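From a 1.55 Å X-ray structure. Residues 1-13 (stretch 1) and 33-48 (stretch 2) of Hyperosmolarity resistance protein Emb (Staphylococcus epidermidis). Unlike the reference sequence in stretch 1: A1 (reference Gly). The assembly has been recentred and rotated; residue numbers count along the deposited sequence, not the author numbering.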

# COMPACT_ATOMS: atom_id res chain seq x y z
N ALA A 1 -28.91 -12.45 -9.84
CA ALA A 1 -28.86 -13.01 -11.22
C ALA A 1 -27.48 -12.78 -11.85
O ALA A 1 -26.62 -12.12 -11.27
CB ALA A 1 -29.95 -12.38 -12.09
N ASP A 2 -27.28 -13.36 -13.04
CA ASP A 2 -25.99 -13.20 -13.72
C ASP A 2 -25.75 -11.75 -14.10
O ASP A 2 -24.60 -11.28 -14.06
CB ASP A 2 -25.94 -14.11 -14.94
CG ASP A 2 -26.19 -15.57 -14.60
OD1 ASP A 2 -26.40 -15.88 -13.41
OD2 ASP A 2 -26.18 -16.41 -15.53
N GLN A 3 -26.80 -11.02 -14.48
CA GLN A 3 -26.64 -9.61 -14.81
C GLN A 3 -26.28 -8.80 -13.57
O GLN A 3 -25.52 -7.83 -13.67
CB GLN A 3 -27.91 -9.06 -15.47
CG GLN A 3 -29.15 -8.97 -14.57
CD GLN A 3 -29.98 -10.24 -14.55
OE1 GLN A 3 -29.58 -11.27 -15.11
NE2 GLN A 3 -31.14 -10.19 -13.91
N LYS A 4 -26.80 -9.18 -12.41
CA LYS A 4 -26.46 -8.49 -11.17
C LYS A 4 -24.99 -8.68 -10.82
O LYS A 4 -24.32 -7.74 -10.38
CB LYS A 4 -27.33 -8.99 -10.02
CG LYS A 4 -28.83 -8.87 -10.25
CD LYS A 4 -29.57 -9.29 -8.98
CE LYS A 4 -31.07 -9.36 -9.19
NZ LYS A 4 -31.76 -9.78 -7.94
N LEU A 5 -24.47 -9.90 -10.99
CA LEU A 5 -23.07 -10.16 -10.68
C LEU A 5 -22.15 -9.43 -11.64
O LEU A 5 -21.14 -8.84 -11.22
CB LEU A 5 -22.79 -11.66 -10.73
CG LEU A 5 -21.36 -12.08 -10.42
CD1 LEU A 5 -20.96 -11.60 -9.04
CD2 LEU A 5 -21.20 -13.59 -10.53
N GLN A 6 -22.47 -9.45 -12.94
CA GLN A 6 -21.68 -8.72 -13.92
C GLN A 6 -21.63 -7.23 -13.60
O GLN A 6 -20.57 -6.60 -13.73
CB GLN A 6 -22.26 -8.95 -15.32
CG GLN A 6 -21.42 -8.37 -16.46
CD GLN A 6 -20.20 -9.22 -16.77
OE1 GLN A 6 -19.74 -9.99 -15.94
NE2 GLN A 6 -19.69 -9.09 -17.99
N ASP A 7 -22.75 -6.65 -13.18
CA ASP A 7 -22.78 -5.23 -12.86
C ASP A 7 -21.99 -4.93 -11.60
O ASP A 7 -21.34 -3.87 -11.50
CB ASP A 7 -24.23 -4.76 -12.71
CG ASP A 7 -24.97 -4.71 -14.03
OD1 ASP A 7 -24.34 -4.97 -15.08
OD2 ASP A 7 -26.18 -4.41 -14.02
N ALA A 8 -22.02 -5.82 -10.61
CA ALA A 8 -21.26 -5.60 -9.38
C ALA A 8 -19.76 -5.65 -9.65
O ALA A 8 -19.00 -4.87 -9.08
CB ALA A 8 -21.65 -6.63 -8.33
N LYS A 9 -19.33 -6.57 -10.52
CA LYS A 9 -17.91 -6.63 -10.88
C LYS A 9 -17.48 -5.35 -11.58
O LYS A 9 -16.43 -4.78 -11.26
CB LYS A 9 -17.65 -7.85 -11.76
CG LYS A 9 -17.79 -9.17 -11.04
CD LYS A 9 -17.57 -10.36 -11.97
CE LYS A 9 -17.65 -11.67 -11.20
NZ LYS A 9 -17.53 -12.87 -12.09
N THR A 10 -18.27 -4.89 -12.55
CA THR A 10 -17.93 -3.66 -13.26
C THR A 10 -17.80 -2.49 -12.30
O THR A 10 -16.83 -1.72 -12.37
CB THR A 10 -19.00 -3.38 -14.33
OG1 THR A 10 -18.98 -4.42 -15.31
CG2 THR A 10 -18.74 -2.04 -15.00
N ASP A 11 -18.76 -2.34 -11.39
CA ASP A 11 -18.72 -1.25 -10.42
C ASP A 11 -17.46 -1.33 -9.56
O ASP A 11 -16.79 -0.32 -9.33
CB ASP A 11 -19.96 -1.29 -9.53
CG ASP A 11 -19.88 -0.32 -8.37
OD1 ASP A 11 -20.02 0.90 -8.60
OD2 ASP A 11 -19.65 -0.77 -7.23
N ALA A 12 -17.14 -2.53 -9.08
CA ALA A 12 -15.97 -2.69 -8.21
C ALA A 12 -14.69 -2.34 -8.95
O ALA A 12 -13.80 -1.68 -8.39
CB ALA A 12 -15.91 -4.11 -7.67
N LYS A 13 -14.56 -2.79 -10.20
CA LYS A 13 -13.34 -2.50 -10.95
C LYS A 13 -13.22 -1.01 -11.24
O LYS A 13 -12.12 -0.45 -11.21
CB LYS A 13 -13.33 -3.30 -12.25
CG LYS A 13 -13.17 -4.79 -12.04
CD LYS A 13 -13.10 -5.53 -13.37
CE LYS A 13 -14.46 -5.59 -14.05
NZ LYS A 13 -14.38 -6.27 -15.37
N ILE A 33 -8.97 -10.60 -9.59
CA ILE A 33 -9.65 -11.27 -8.49
C ILE A 33 -11.15 -10.99 -8.54
O ILE A 33 -11.97 -11.90 -8.37
CB ILE A 33 -9.03 -10.84 -7.14
CG1 ILE A 33 -7.59 -11.34 -7.05
CG2 ILE A 33 -9.86 -11.36 -5.98
CD1 ILE A 33 -6.78 -10.70 -5.94
N ILE A 34 -11.52 -9.73 -8.78
CA ILE A 34 -12.94 -9.38 -8.88
C ILE A 34 -13.60 -10.22 -9.97
O ILE A 34 -14.68 -10.80 -9.76
CB ILE A 34 -13.10 -7.88 -9.17
CG1 ILE A 34 -12.69 -7.02 -7.97
CG2 ILE A 34 -14.53 -7.56 -9.58
CD1 ILE A 34 -13.59 -7.15 -6.76
N ASN A 35 -12.97 -10.30 -11.14
CA ASN A 35 -13.59 -10.98 -12.27
C ASN A 35 -13.83 -12.46 -11.99
O ASN A 35 -14.73 -13.06 -12.59
CB ASN A 35 -12.71 -10.84 -13.52
CG ASN A 35 -12.79 -9.46 -14.13
OD1 ASN A 35 -13.79 -8.75 -13.99
ND2 ASN A 35 -11.72 -9.06 -14.81
N GLN A 36 -13.05 -13.06 -11.10
CA GLN A 36 -13.14 -14.49 -10.82
C GLN A 36 -14.16 -14.83 -9.74
O GLN A 36 -14.36 -16.01 -9.45
CB GLN A 36 -11.77 -15.04 -10.41
N GLN A 37 -14.81 -13.83 -9.14
CA GLN A 37 -15.77 -14.09 -8.07
C GLN A 37 -17.09 -14.59 -8.64
O GLN A 37 -17.52 -14.18 -9.72
CB GLN A 37 -16.00 -12.84 -7.23
CG GLN A 37 -14.73 -12.26 -6.62
CD GLN A 37 -13.96 -13.27 -5.80
OE1 GLN A 37 -14.50 -13.89 -4.89
NE2 GLN A 37 -12.69 -13.46 -6.14
N THR A 38 -17.74 -15.47 -7.88
CA THR A 38 -18.95 -16.13 -8.34
C THR A 38 -20.21 -15.61 -7.66
O THR A 38 -21.31 -16.05 -8.02
CB THR A 38 -18.84 -17.65 -8.10
OG1 THR A 38 -18.77 -17.91 -6.70
CG2 THR A 38 -17.60 -18.20 -8.79
N SER A 39 -20.09 -14.70 -6.71
CA SER A 39 -21.25 -14.14 -6.03
C SER A 39 -21.01 -12.67 -5.74
O SER A 39 -19.86 -12.23 -5.61
CB SER A 39 -21.56 -14.87 -4.72
OG SER A 39 -20.58 -14.57 -3.75
N ARG A 40 -22.10 -11.91 -5.62
CA ARG A 40 -21.98 -10.50 -5.28
C ARG A 40 -21.41 -10.31 -3.88
O ARG A 40 -20.65 -9.37 -3.63
CB ARG A 40 -23.33 -9.81 -5.41
CG ARG A 40 -23.74 -9.54 -6.85
CD ARG A 40 -25.13 -8.93 -6.91
NE ARG A 40 -26.15 -9.92 -6.59
CZ ARG A 40 -27.39 -9.61 -6.21
NH1 ARG A 40 -27.76 -8.35 -6.08
NH2 ARG A 40 -28.25 -10.59 -5.95
N ALA A 41 -21.77 -11.20 -2.94
CA ALA A 41 -21.20 -11.11 -1.61
C ALA A 41 -19.68 -11.20 -1.66
O ALA A 41 -18.97 -10.43 -0.99
CB ALA A 41 -21.77 -12.21 -0.71
N ASN A 42 -19.15 -12.12 -2.48
CA ASN A 42 -17.70 -12.27 -2.57
C ASN A 42 -17.06 -11.09 -3.28
O ASN A 42 -15.94 -10.69 -2.94
CB ASN A 42 -17.36 -13.57 -3.31
CG ASN A 42 -17.49 -14.79 -2.42
OD1 ASN A 42 -17.46 -14.69 -1.19
ND2 ASN A 42 -17.61 -15.96 -3.04
N VAL A 43 -17.75 -10.51 -4.27
CA VAL A 43 -17.24 -9.31 -4.92
C VAL A 43 -17.12 -8.19 -3.89
O VAL A 43 -16.13 -7.45 -3.87
CB VAL A 43 -18.15 -8.89 -6.09
CG1 VAL A 43 -17.75 -7.51 -6.62
CG2 VAL A 43 -18.08 -9.93 -7.20
N ALA A 44 -18.12 -8.04 -3.03
CA ALA A 44 -18.09 -6.98 -2.02
C ALA A 44 -16.96 -7.21 -1.02
O ALA A 44 -16.32 -6.25 -0.58
CB ALA A 44 -19.43 -6.90 -1.30
N LYS A 45 -16.72 -8.47 -0.65
CA LYS A 45 -15.61 -8.77 0.26
C LYS A 45 -14.29 -8.37 -0.37
O LYS A 45 -13.43 -7.75 0.29
CB LYS A 45 -15.59 -10.26 0.59
CG LYS A 45 -16.80 -10.77 1.36
CD LYS A 45 -16.77 -12.29 1.46
CE LYS A 45 -18.08 -12.86 1.98
NZ LYS A 45 -18.14 -14.34 1.84
N GLN A 46 -14.09 -8.71 -1.64
CA GLN A 46 -12.84 -8.38 -2.31
C GLN A 46 -12.70 -6.88 -2.53
O GLN A 46 -11.59 -6.35 -2.45
CB GLN A 46 -12.74 -9.14 -3.63
CG GLN A 46 -12.60 -10.64 -3.47
CD GLN A 46 -11.36 -11.02 -2.68
OE1 GLN A 46 -10.34 -10.32 -2.73
NE2 GLN A 46 -11.43 -12.11 -1.93
N LEU A 47 -13.81 -6.18 -2.80
CA LEU A 47 -13.74 -4.73 -2.92
C LEU A 47 -13.41 -4.09 -1.57
O LEU A 47 -12.64 -3.12 -1.52
CB LEU A 47 -15.07 -4.19 -3.45
CG LEU A 47 -15.17 -2.67 -3.57
CD1 LEU A 47 -14.14 -2.11 -4.55
CD2 LEU A 47 -16.57 -2.26 -3.98
N SER A 48 -13.99 -4.61 -0.49
CA SER A 48 -13.64 -4.11 0.84
C SER A 48 -12.15 -4.31 1.11
O SER A 48 -11.48 -3.42 1.64
CB SER A 48 -14.48 -4.83 1.90
OG SER A 48 -14.15 -4.38 3.21

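Read from the stretch 2 side, this contact begins in one helix and closes where the next runs beside helix 2-13. I34, in the first helix, points its CA-to-CB bond toward stretch 1 and fills the space between two lysine stems and an alanine: its CG2 lies 3.8 Å from K9 CB and 3.9 Å from K13 CG, while its CD1 reaches A12 CB at 3.9 Å. Lysine here serves as a hydrophobic residue along its methylenes and as a polar one at its tip.

The tips go to N35 and Q37. N35 offers two acceptors to two different lysines: K9 NZ donates to N35 O at 2.9 Å, and K13 NZ donates to N35 OD1, also at 2.9 Å. K9 NZ also bonds to Q37 O at 2.7 Å, so a single ammonium donates to two carbonyls, N35 O and Q37 O. K9 manages this with chi2 through chi4 all t, an extended chain spanning the gap, whereas K13 bends at chi3 (m). The Q37 side chain leads away from stretch 1 and ties back to the preceding helix, NE2 donating to I33 O at 2.8 Å.

T38 and S39 meet stretch 1 mainly through backbone, packed against L5: L5 CD2 is 3.5 Å from T38 O, and L5 CD1 is 3.5 Å from S39 C. The S39 side chain faces elsewhere and caps the new helix, its OG accepting from N42 N at 3.1 Å.

R40 has the largest covered area in the contact, yet makes no hydrogen bond across it. Its aliphatic part packs on alanine, CG lying 3.9 Å from A8 CB, and K4 CD sits over one face of the guanidinium, 3.5 Å from R40 NH1. Like charges also come close, with K4 NZ 4.1 Å from R40 NH2.

V43 is the knob of the interface, seated among L5, A8, K9 and A12. Its CG2 touches L5 CD1 at 3.8 Å and K9 CG at 3.9 Å; its CG1 lies 4.0 Å from A12 CB and 3.8 Å from A8 O. One turn on, L47 repeats the inward direction, its CD1 4.1 Å from A12 CB.

The layout is economical: R40, V43 and L47 step along a helix nearly parallel to helix 2-13, at 8° and 9.6 Å between axes, against small residues at A8 and A12, while K9 donates to N35 and Q37 and K13 to N35 OD1.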